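Local structure of peptidase M16 C-terminal domain-containing protein (Enterococcus faecalis, 3D3Y) at residues Ile265-Asp269 with Ser270-Ala274; Gln276-Asn279 with Gly280-Gly284; Lys344-Glu347 with Leu348-Glu351; Ala397-Ile400 with Pro401-Gln404. The protein is of unknown function but probably belongs to the M16 metallopeptidase family, many of whose members are zinc-dependent, and contains an inactive-type M16 domain. One frame throughout, in Å; residues are numbered along the deposited sequence.

Overall arrangement
Following the chain, contact 1 turns the loop after strand 255-262 into helix 272-284, and contact 2 carries that same helix to its C-terminal end. After strands 303-309 and 314-321 and helix 326-341, contact 3 starts helix 347-364; contact 4 later joins helix 388-397 to helix 400-409. Each closes only a few residues, so the four run in series and none encloses or crosses another. In space they converge: contacts 2, 3 and 4 touch pairwise through Ile281, Ile345, Ile350, Ile400 and Ile403, with centres 11 to 12 Å apart, while contact 1 meets contact 4 through Ala274 and Val398.

Contact 1. Residues Ile265-Asp269 with Ser270-Ala274; sequences IYYGD and SYYFA. With EDO (1,2-ethanediol), chain H.
Tyr267 and Tyr272 both carry CG anti to the backbone N (chi1 -173° and 178°), and these torsions swing their rings together across the turn that opens helix 272-284. The edge of Tyr267 is directed at the face of Tyr272 in a T-shaped pair, with centroids 5.5 Å apart and planes at 72°. The Tyr272 ring also lies close to the backbone of the turn, CD1 coming within 3.6 Å of Tyr267 CA. Ile265 reaches the start of the helix with both branches: CG2 rests against the Tyr271 carbonyl carbon and Tyr272 N, and CD1 meets Tyr271 CB at 4.0 Å.

Two consecutive beta turns share Asp269. A type II turn runs from Tyr266 to Asp269, with Gly268 at positive phi; a type I turn continues from Asp269 to Tyr272, closed by Tyr272 N donating to Asp269 O over 3.0 Å. The Asp269 carboxylate folds back across the first turn, where OD2 takes the Tyr266 N-H at 2.8 Å from above the carboxylate plane. Asp269 OD1 receives a weak bond from O2 of an ethanediol, probably a remnant of the crystallisation liquor.

Around this double turn, the Tyr267 ring also meets Phe311 in the loop joining strands 303-309 and 314-321, and Tyr266 OH is bonded to Tyr235 O. Tyr271 lies against Val406 and Arg409 of helix 400-409, and Phe273 sets its ring edge-to-face with Trp391 of helix 388-397.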
loop_
_atom_site.group_PDB
_atom_site.type_symbol
_atom_site.label_atom_id
_atom_site.label_comp_id
_atom_site.label_asym_id
_atom_site.label_seq_id
_atom_site.Cartn_x
_atom_site.Cartn_y
_atom_site.Cartn_z
ATOM N N ILE A 265 13.774 -9.538 -6.305
ATOM C CA ILE A 265 12.694 -10.172 -7.063
ATOM C C ILE A 265 11.446 -9.286 -7.074
ATOM O O ILE A 265 10.970 -8.865 -6.022
ATOM C CB ILE A 265 12.338 -11.576 -6.517
ATOM C CG1 ILE A 265 13.533 -12.550 -6.683
ATOM C CG2 ILE A 265 11.097 -12.143 -7.227
ATOM C CD1 ILE A 265 13.402 -13.771 -5.768
ATOM N N TYR A 266 10.902 -9.056 -8.270
ATOM C CA TYR A 266 9.825 -8.072 -8.458
ATOM C C TYR A 266 8.616 -8.683 -9.103
ATOM O O TYR A 266 8.691 -9.762 -9.702
ATOM C CB TYR A 266 10.313 -6.867 -9.282
ATOM C CG TYR A 266 11.369 -6.084 -8.519
ATOM C CD1 TYR A 266 11.024 -4.948 -7.792
ATOM C CD2 TYR A 266 12.696 -6.508 -8.494
ATOM C CE1 TYR A 266 11.977 -4.246 -7.059
ATOM C CE2 TYR A 266 13.671 -5.811 -7.764
ATOM C CZ TYR A 266 13.304 -4.690 -7.054
ATOM O OH TYR A 266 14.245 -3.996 -6.331
ATOM N N TYR A 267 7.496 -7.989 -8.969
ATOM C CA TYR A 267 6.250 -8.370 -9.591
ATOM C C TYR A 267 6.540 -8.598 -11.080
ATOM O O TYR A 267 7.194 -7.777 -11.703
ATOM C CB TYR A 267 5.278 -7.216 -9.433
ATOM C CG TYR A 267 3.883 -7.490 -9.877
ATOM C CD1 TYR A 267 2.951 -8.068 -9.013
ATOM C CD2 TYR A 267 3.483 -7.147 -11.161
ATOM C CE1 TYR A 267 1.631 -8.291 -9.437
ATOM C CE2 TYR A 267 2.191 -7.351 -11.605
ATOM C CZ TYR A 267 1.263 -7.929 -10.748
ATOM O OH TYR A 267 -0.016 -8.085 -11.227
ATOM N N GLY A 268 6.078 -9.712 -11.628
ATOM C CA GLY A 268 6.345 -10.031 -13.031
ATOM C C GLY A 268 7.701 -10.661 -13.369
ATOM O O GLY A 268 7.961 -10.986 -14.534
ATOM N N ASP A 269 8.563 -10.850 -12.374
ATOM C CA ASP A 269 9.890 -11.484 -12.590
ATOM C C ASP A 269 9.776 -13.008 -12.637
ATOM O O ASP A 269 8.842 -13.585 -12.105
ATOM C CB ASP A 269 10.857 -11.138 -11.455
ATOM C CG ASP A 269 11.556 -9.789 -11.640
ATOM O OD1 ASP A 269 11.354 -9.151 -12.687
ATOM O OD2 ASP A 269 12.292 -9.360 -10.705
ATOM N N SER A 270 10.776 -13.644 -13.235
ATOM C CA SER A 270 10.886 -15.093 -13.314
ATOM C C SER A 270 10.631 -15.850 -11.996
ATOM O O SER A 270 9.852 -16.810 -11.998
ATOM C CB SER A 270 12.253 -15.450 -13.890
ATOM O OG SER A 270 12.365 -14.871 -15.204
ATOM N N TYR A 271 11.264 -15.402 -10.906
ATOM C CA TYR A 271 11.129 -16.017 -9.589
ATOM C C TYR A 271 10.039 -15.438 -8.688
ATOM O O TYR A 271 9.981 -15.754 -7.480
ATOM C CB TYR A 271 12.487 -16.076 -8.867
ATOM C CG TYR A 271 13.387 -17.142 -9.495
ATOM C CD1 TYR A 271 13.283 -18.487 -9.108
ATOM C CD2 TYR A 271 14.296 -16.817 -10.514
ATOM C CE1 TYR A 271 14.082 -19.495 -9.698
ATOM C CE2 TYR A 271 15.097 -17.817 -11.111
ATOM C CZ TYR A 271 14.973 -19.152 -10.690
ATOM O OH TYR A 271 15.748 -20.150 -11.258
ATOM N N TYR A 272 9.152 -14.635 -9.270
ATOM C CA TYR A 272 8.028 -14.062 -8.496
ATOM C C TYR A 272 7.228 -15.139 -7.765
ATOM O O TYR A 272 6.988 -15.027 -6.563
ATOM C CB TYR A 272 7.115 -13.224 -9.388
ATOM C CG TYR A 272 5.911 -12.652 -8.634
ATOM C CD1 TYR A 272 6.026 -11.494 -7.866
ATOM C CD2 TYR A 272 4.677 -13.299 -8.677
ATOM C CE1 TYR A 272 4.894 -10.965 -7.157
ATOM C CE2 TYR A 272 3.559 -12.805 -7.987
ATOM C CZ TYR A 272 3.683 -11.648 -7.220
ATOM O OH TYR A 272 2.554 -11.186 -6.600
ATOM N N PHE A 273 6.758 -16.165 -8.480
ATOM C CA PHE A 273 5.928 -17.198 -7.832
ATOM C C PHE A 273 6.714 -18.062 -6.836
ATOM O O PHE A 273 6.229 -18.350 -5.723
ATOM C CB PHE A 273 5.187 -18.058 -8.887
ATOM C CG PHE A 273 4.091 -17.308 -9.552
ATOM C CD1 PHE A 273 2.813 -17.273 -8.981
ATOM C CD2 PHE A 273 4.341 -16.563 -10.714
ATOM C CE1 PHE A 273 1.798 -16.528 -9.557
ATOM C CE2 PHE A 273 3.327 -15.805 -11.299
ATOM C CZ PHE A 273 2.065 -15.796 -10.729
ATOM N N ALA A 274 7.932 -18.450 -7.233
ATOM C CA ALA A 274 8.868 -19.149 -6.330
ATOM C C ALA A 274 9.060 -18.380 -5.005
ATOM O O ALA A 274 9.165 -18.973 -3.939
ATOM C CB ALA A 274 10.233 -19.338 -7.041
HETATM C C1 EDO H . 14.544 -11.970 -13.779
HETATM O O1 EDO H . 14.999 -13.222 -13.269
HETATM C C2 EDO H . 13.161 -12.232 -14.316
HETATM O O2 EDO H . 12.582 -11.033 -14.796
#

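Contact 2. Residues Gln276-Asn279 with Gly280-Gly284; sequences QVFN and GIFGG
Phe278 and Phe282, one helical turn apart, lie side by side and point the same way, forming the tightly packed flank of helix 272-284. Phe282 CB sits over the face of the Phe278 ring, a CH-pi contact 4.1 Å from the centroid, and CZ of Phe278 reaches Phe282 CD2 at 3.7 Å. The rings themselves are oblique, with planes at 31°. Met315 of strand 314-321 and Ile340 of helix 326-341 press on both. One residue earlier in each turn, Val277 CG1, placed anti to the backbone N (chi1 177°), meets Ile281 CD1 at 3.7 Å, and both residues pack on Ile403.

Regular alpha-helical bonding runs through Phe282 N to Phe278 O, with the donor nearly in line with the C=O, and on to Gly283 N, which gives to Asn279 O at 3.1 Å. The helix then widens into a pi-type turn, where Gly284 N adds a weak bond to the same Asn279 O at 2.8 Å. Two N-H groups thus share one carbonyl at the helix end.

Gly283 is still buried, its backbone held by Ser306. The looser side belongs to Gly284, partly exposed, and to Gln276 at the other end, likewise partly exposed, whose side chain approaches Leu357 of helix 347-364.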
loop_
_atom_site.group_PDB
_atom_site.type_symbol
_atom_site.label_atom_id
_atom_site.label_comp_id
_atom_site.label_asym_id
_atom_site.label_seq_id
_atom_site.Cartn_x
_atom_site.Cartn_y
_atom_site.Cartn_z
ATOM N N GLN A 276 6.861 -16.266 -3.635
ATOM C CA GLN A 276 5.598 -16.393 -2.904
ATOM C C GLN A 276 5.654 -17.657 -2.014
ATOM O O GLN A 276 5.329 -17.618 -0.830
ATOM C CB GLN A 276 4.428 -16.473 -3.896
ATOM C CG GLN A 276 4.196 -15.209 -4.739
ATOM C CD GLN A 276 3.694 -14.050 -3.888
ATOM O OE1 GLN A 276 3.080 -14.256 -2.828
ATOM N NE2 GLN A 276 3.963 -12.831 -4.329
ATOM N N VAL A 277 6.090 -18.757 -2.612
ATOM C CA VAL A 277 6.140 -20.035 -1.933
ATOM C C VAL A 277 7.281 -20.040 -0.926
ATOM O O VAL A 277 7.078 -20.470 0.216
ATOM C CB VAL A 277 6.221 -21.228 -2.938
ATOM C CG1 VAL A 277 6.348 -22.591 -2.192
ATOM C CG2 VAL A 277 4.988 -21.228 -3.864
ATOM N N PHE A 278 8.459 -19.541 -1.323
ATOM C CA PHE A 278 9.591 -19.483 -0.378
ATOM C C PHE A 278 9.175 -18.758 0.900
ATOM O O PHE A 278 9.441 -19.228 2.018
ATOM C CB PHE A 278 10.807 -18.776 -0.977
ATOM C CG PHE A 278 11.796 -18.349 0.075
ATOM C CD1 PHE A 278 12.775 -19.246 0.547
ATOM C CD2 PHE A 278 11.730 -17.069 0.627
ATOM C CE1 PHE A 278 13.682 -18.860 1.560
ATOM C CE2 PHE A 278 12.621 -16.679 1.639
ATOM C CZ PHE A 278 13.616 -17.574 2.093
ATOM N N ASN A 279 8.496 -17.622 0.725
ATOM C CA ASN A 279 8.091 -16.802 1.857
ATOM C C ASN A 279 7.173 -17.555 2.785
ATOM O O ASN A 279 7.336 -17.489 4.019
ATOM C CB ASN A 279 7.430 -15.480 1.439
ATOM C CG ASN A 279 7.021 -14.657 2.656
ATOM O OD1 ASN A 279 5.817 -14.409 2.894
ATOM N ND2 ASN A 279 8.012 -14.277 3.454
ATOM N N GLY A 280 6.215 -18.283 2.204
ATOM C CA GLY A 280 5.297 -19.091 2.993
ATOM C C GLY A 280 6.004 -20.159 3.808
ATOM O O GLY A 280 5.627 -20.397 4.953
ATOM N N ILE A 281 7.038 -20.789 3.230
ATOM C CA ILE A 281 7.738 -21.896 3.900
ATOM C C ILE A 281 8.671 -21.361 4.984
ATOM O O ILE A 281 8.900 -22.018 6.005
ATOM C CB ILE A 281 8.547 -22.709 2.861
ATOM C CG1 ILE A 281 7.611 -23.535 1.969
ATOM C CG2 ILE A 281 9.587 -23.623 3.516
ATOM C CD1 ILE A 281 8.312 -23.966 0.630
ATOM N N PHE A 282 9.249 -20.190 4.723
ATOM C CA PHE A 282 10.261 -19.583 5.613
ATOM C C PHE A 282 9.600 -19.032 6.894
ATOM O O PHE A 282 9.889 -19.500 8.002
ATOM C CB PHE A 282 11.083 -18.529 4.831
ATOM C CG PHE A 282 12.211 -17.886 5.614
ATOM C CD1 PHE A 282 13.055 -18.639 6.458
ATOM C CD2 PHE A 282 12.465 -16.525 5.464
ATOM C CE1 PHE A 282 14.125 -18.027 7.174
ATOM C CE2 PHE A 282 13.504 -15.899 6.161
ATOM C CZ PHE A 282 14.368 -16.652 7.003
ATOM N N GLY A 283 8.663 -18.104 6.751
ATOM C CA GLY A 283 8.030 -17.481 7.910
ATOM C C GLY A 283 6.636 -16.943 7.646
ATOM O O GLY A 283 6.093 -16.246 8.475
ATOM N N GLY A 284 6.038 -17.262 6.498
ATOM C CA GLY A 284 4.801 -16.582 6.088
ATOM C C GLY A 284 3.533 -17.077 6.766
ATOM O O GLY A 284 2.567 -16.309 6.970
#

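Contact 3. Residues Lys344-Glu347 with Leu348-Glu351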
loop_
_atom_site.group_PDB
_atom_site.type_symbol
_atom_site.label_atom_id
_atom_site.label_comp_id
_atom_site.label_asym_id
_atom_site.label_seq_id
_atom_site.Cartn_x
_atom_site.Cartn_y
_atom_site.Cartn_z
ATOM N N LYS A 344 16.059 -28.732 2.267
ATOM C CA LYS A 344 15.548 -29.542 3.358
ATOM C C LYS A 344 14.091 -29.127 3.612
ATOM O O LYS A 344 13.773 -28.453 4.613
ATOM C CB LYS A 344 16.424 -29.403 4.603
ATOM C CG LYS A 344 17.806 -30.102 4.460
ATOM C CD LYS A 344 18.831 -29.662 5.516
ATOM C CE LYS A 344 18.516 -30.270 6.896
ATOM N NZ LYS A 344 19.313 -29.587 7.956
ATOM N N ILE A 345 13.219 -29.522 2.675
ATOM C CA ILE A 345 11.823 -29.037 2.628
ATOM C C ILE A 345 10.876 -30.216 2.457
ATOM O O ILE A 345 10.990 -30.987 1.503
ATOM C CB ILE A 345 11.613 -28.025 1.462
ATOM C CG1 ILE A 345 12.585 -26.854 1.597
ATOM C CG2 ILE A 345 10.196 -27.484 1.453
ATOM C CD1 ILE A 345 12.667 -25.956 0.369
ATOM N N ARG A 346 9.956 -30.367 3.399
ATOM C CA ARG A 346 9.058 -31.508 3.391
ATOM C C ARG A 346 7.926 -31.255 2.419
ATOM O O ARG A 346 7.550 -30.106 2.195
ATOM C CB ARG A 346 8.472 -31.712 4.786
ATOM C CG ARG A 346 9.522 -32.002 5.861
ATOM C CD ARG A 346 8.932 -31.882 7.273
ATOM N NE ARG A 346 7.544 -32.370 7.379
ATOM C CZ ARG A 346 7.131 -33.627 7.165
ATOM N NH1 ARG A 346 5.837 -33.921 7.301
ATOM N NH2 ARG A 346 7.988 -34.587 6.798
ATOM N N GLU A 347 7.353 -32.330 1.887
ATOM C CA GLU A 347 6.213 -32.202 0.990
ATOM C C GLU A 347 5.062 -31.426 1.601
ATOM O O GLU A 347 4.443 -30.624 0.931
ATOM C CB GLU A 347 5.743 -33.562 0.494
ATOM C CG GLU A 347 6.500 -34.024 -0.763
ATOM C CD GLU A 347 6.749 -32.890 -1.784
ATOM O OE1 GLU A 347 5.775 -32.153 -2.124
ATOM O OE2 GLU A 347 7.922 -32.751 -2.236
ATOM N N LEU A 348 4.799 -31.638 2.881
ATOM C CA LEU A 348 3.676 -30.975 3.516
ATOM C C LEU A 348 3.928 -29.466 3.647
ATOM O O LEU A 348 3.020 -28.673 3.439
ATOM C CB LEU A 348 3.341 -31.625 4.870
ATOM C CG LEU A 348 2.103 -31.046 5.570
ATOM C CD1 LEU A 348 0.790 -31.395 4.811
ATOM C CD2 LEU A 348 2.021 -31.486 7.047
ATOM N N GLU A 349 5.159 -29.068 3.979
ATOM C CA GLU A 349 5.522 -27.644 3.965
ATOM C C GLU A 349 5.110 -26.938 2.654
ATOM O O GLU A 349 4.445 -25.905 2.686
ATOM C CB GLU A 349 7.029 -27.457 4.217
ATOM C CG GLU A 349 7.428 -27.751 5.653
ATOM C CD GLU A 349 8.910 -27.626 5.864
ATOM O OE1 GLU A 349 9.678 -28.266 5.126
ATOM O OE2 GLU A 349 9.307 -26.914 6.789
ATOM N N ILE A 350 5.495 -27.504 1.516
ATOM C CA ILE A 350 5.213 -26.873 0.206
ATOM C C ILE A 350 3.730 -26.927 -0.113
ATOM O O ILE A 350 3.171 -25.926 -0.574
ATOM C CB ILE A 350 5.965 -27.553 -0.956
ATOM C CG1 ILE A 350 7.442 -27.668 -0.664
ATOM C CG2 ILE A 350 5.845 -26.748 -2.261
ATOM C CD1 ILE A 350 7.992 -28.916 -1.255
ATOM N N GLU A 351 3.113 -28.087 0.122
ATOM C CA GLU A 351 1.713 -28.332 -0.224
ATOM C C GLU A 351 0.813 -27.392 0.585
ATOM O O GLU A 351 -0.086 -26.750 0.031
ATOM C CB GLU A 351 1.307 -29.800 0.072
ATOM C CG GLU A 351 1.887 -30.877 -0.890
ATOM C CD GLU A 351 1.457 -32.342 -0.525
ATOM O OE1 GLU A 351 0.953 -32.596 0.616
ATOM O OE2 GLU A 351 1.616 -33.238 -1.395
#
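Glu349 reaches back along the start of helix 347-364 and takes the backbone N-H of Arg346 on OE1. The bond from Arg346 N to Glu349 OE1 is short and nearly straight, 2.7 Å with an N-H...O angle of 168°, and uses the anti lone pair. Glu349 CG lies beside its own backbone N (chi1 -72°) and the chain is extended beyond it, which carries the carboxylate back to the N-cap residue. The second oxygen, OE2, forms a salt bridge with Lys289 NZ, and the same ammonium group donates to Lys344 O. Both carboxylate oxygens are thus satisfied, OE1 by Arg346 N and OE2 by Lys289, and Lys289 thereby links Glu349 to the loop at Lys344. Lys344 NZ has its own partner in Asn339 OD1.

Two main-chain bonds begin the helix. Glu351 N donates to Glu347 O over 3.0 Å, whereas Ile350 N to Arg346 O is long and weak at 3.4 Å.

On the apolar side, Ile345 CG2 is set tightly against Ile350 CG1 at 3.5 Å, the side chains crossing at about a right angle; both also touch Ile281 of helix 272-284. On the outer surface, Glu347 OE1 and Glu351 OE2 stand 4.4 Å apart.

The chemistry implies a helix start to which one carboxylate contributes at both oxygens: its charge is probably steadied by Lys289 and by the N-terminal end of the helix, whereas the neighbouring Glu347 and Glu351 would mildly repel each other.

Contact 4. Residues Ala397-Ile400 with Pro401-Gln404; sequences AVTI and PEIQ
Thr399 and Glu402 form a capping box whose two bonds are unequal. Thr399 N donates to Glu402 OE1 at 3.1 Å, close to straight but from above the carboxylate plane. In return, Glu402 N reaches Thr399 OG1 only at 3.4 Å, a weak bond. Thr399 OG1 sits between the backbone N and carbonyl carbon (chi1 68°), which turns it toward the first turn of helix 400-409, where it also meets Glu402 CG.

A water adds a second link to the box, donating to Glu402 OE2 at 2.8 Å and to Ala397 O, in the link from helix 388-397. The glutamate thus ties the incoming link to the start of helix 400-409. Ile403 N to Thr399 O and Gln404 N to Ile400 O, the latter 2.8 Å long, begin the regular helix bonding.

On the buried side Val398 CG1 meets Ile403 CG1 at 3.7 Å, the side chains crossing at about a right angle, and both touch Val277 of helix 272-284. On a partly exposed flank, Ile400 CG2 lies 3.6 Å from Gln404 OE1, while Gln404 NE2 donates to Arg341 O.

Pro401 has no N-H to offer, the Thr399 side chain takes Glu402 N in a weak bond, and Ile403 N starts the main-chain pattern on Thr399 O. A carboxylate placed at this N terminus would probably be stabilised by the helix dipole, and the water extends its hold to Ala397 O.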
loop_
_atom_site.group_PDB
_atom_site.type_symbol
_atom_site.label_atom_id
_atom_site.label_comp_id
_atom_site.label_asym_id
_atom_site.label_seq_id
_atom_site.Cartn_x
_atom_site.Cartn_y
_atom_site.Cartn_z
ATOM N N ALA A 397 2.976 -24.982 -9.892
ATOM C CA ALA A 397 4.158 -25.500 -10.579
ATOM C C ALA A 397 5.492 -25.211 -9.887
ATOM O O ALA A 397 6.543 -25.711 -10.342
ATOM C CB ALA A 397 4.203 -25.005 -12.041
ATOM N N VAL A 398 5.473 -24.393 -8.826
ATOM C CA VAL A 398 6.717 -24.086 -8.115
ATOM C C VAL A 398 7.389 -25.365 -7.613
ATOM O O VAL A 398 6.737 -26.202 -6.996
ATOM C CB VAL A 398 6.534 -23.057 -6.954
ATOM C CG1 VAL A 398 7.867 -22.835 -6.207
ATOM C CG2 VAL A 398 5.982 -21.711 -7.488
ATOM N N THR A 399 8.691 -25.489 -7.882
ATOM C CA THR A 399 9.487 -26.662 -7.485
ATOM C C THR A 399 10.470 -26.329 -6.365
ATOM O O THR A 399 10.730 -25.158 -6.086
ATOM C CB THR A 399 10.256 -27.241 -8.672
ATOM O OG1 THR A 399 11.266 -26.314 -9.056
ATOM C CG2 THR A 399 9.325 -27.484 -9.870
ATOM N N ILE A 400 11.004 -27.358 -5.706
ATOM C CA ILE A 400 11.976 -27.152 -4.637
ATOM C C ILE A 400 13.233 -26.445 -5.138
ATOM O O ILE A 400 13.684 -25.506 -4.479
ATOM C CB ILE A 400 12.281 -28.457 -3.873
ATOM C CG1 ILE A 400 11.097 -28.778 -2.946
ATOM C CG2 ILE A 400 13.581 -28.356 -3.041
ATOM C CD1 ILE A 400 11.159 -30.222 -2.346
ATOM N N PRO A 401 13.801 -26.887 -6.292
ATOM C CA PRO A 401 14.972 -26.189 -6.847
ATOM C C PRO A 401 14.731 -24.684 -7.059
ATOM O O PRO A 401 15.637 -23.877 -6.798
ATOM C CB PRO A 401 15.262 -26.952 -8.159
ATOM C CG PRO A 401 14.775 -28.370 -7.862
ATOM C CD PRO A 401 13.485 -28.103 -7.065
ATOM N N GLU A 402 13.517 -24.297 -7.453
ATOM C CA GLU A 402 13.204 -22.865 -7.576
ATOM C C GLU A 402 13.196 -22.143 -6.239
ATOM O O GLU A 402 13.671 -20.984 -6.142
ATOM C CB GLU A 402 11.864 -22.641 -8.258
ATOM C CG GLU A 402 11.882 -22.988 -9.785
ATOM C CD GLU A 402 10.477 -22.948 -10.392
ATOM O OE1 GLU A 402 9.492 -23.108 -9.618
ATOM O OE2 GLU A 402 10.344 -22.758 -11.626
ATOM N N ILE A 403 12.669 -22.823 -5.218
ATOM C CA ILE A 403 12.646 -22.284 -3.851
ATOM C C ILE A 403 14.058 -22.120 -3.297
ATOM O O ILE A 403 14.354 -21.090 -2.621
ATOM C CB ILE A 403 11.778 -23.184 -2.920
ATOM C CG1 ILE A 403 10.321 -23.268 -3.433
ATOM C CG2 ILE A 403 11.863 -22.689 -1.442
ATOM C CD1 ILE A 403 9.506 -24.438 -2.927
ATOM N N GLN A 404 14.918 -23.117 -3.558
ATOM C CA GLN A 404 16.319 -23.094 -3.133
ATOM C C GLN A 404 17.046 -21.928 -3.795
ATOM O O GLN A 404 17.859 -21.231 -3.152
ATOM C CB GLN A 404 17.060 -24.390 -3.530
ATOM C CG GLN A 404 16.613 -25.672 -2.855
ATOM C CD GLN A 404 17.389 -26.876 -3.367
ATOM O OE1 GLN A 404 16.898 -27.617 -4.231
ATOM N NE2 GLN A 404 18.596 -27.076 -2.853
HETATM O O HOH W 1 7.968 -24.224 -12.081
#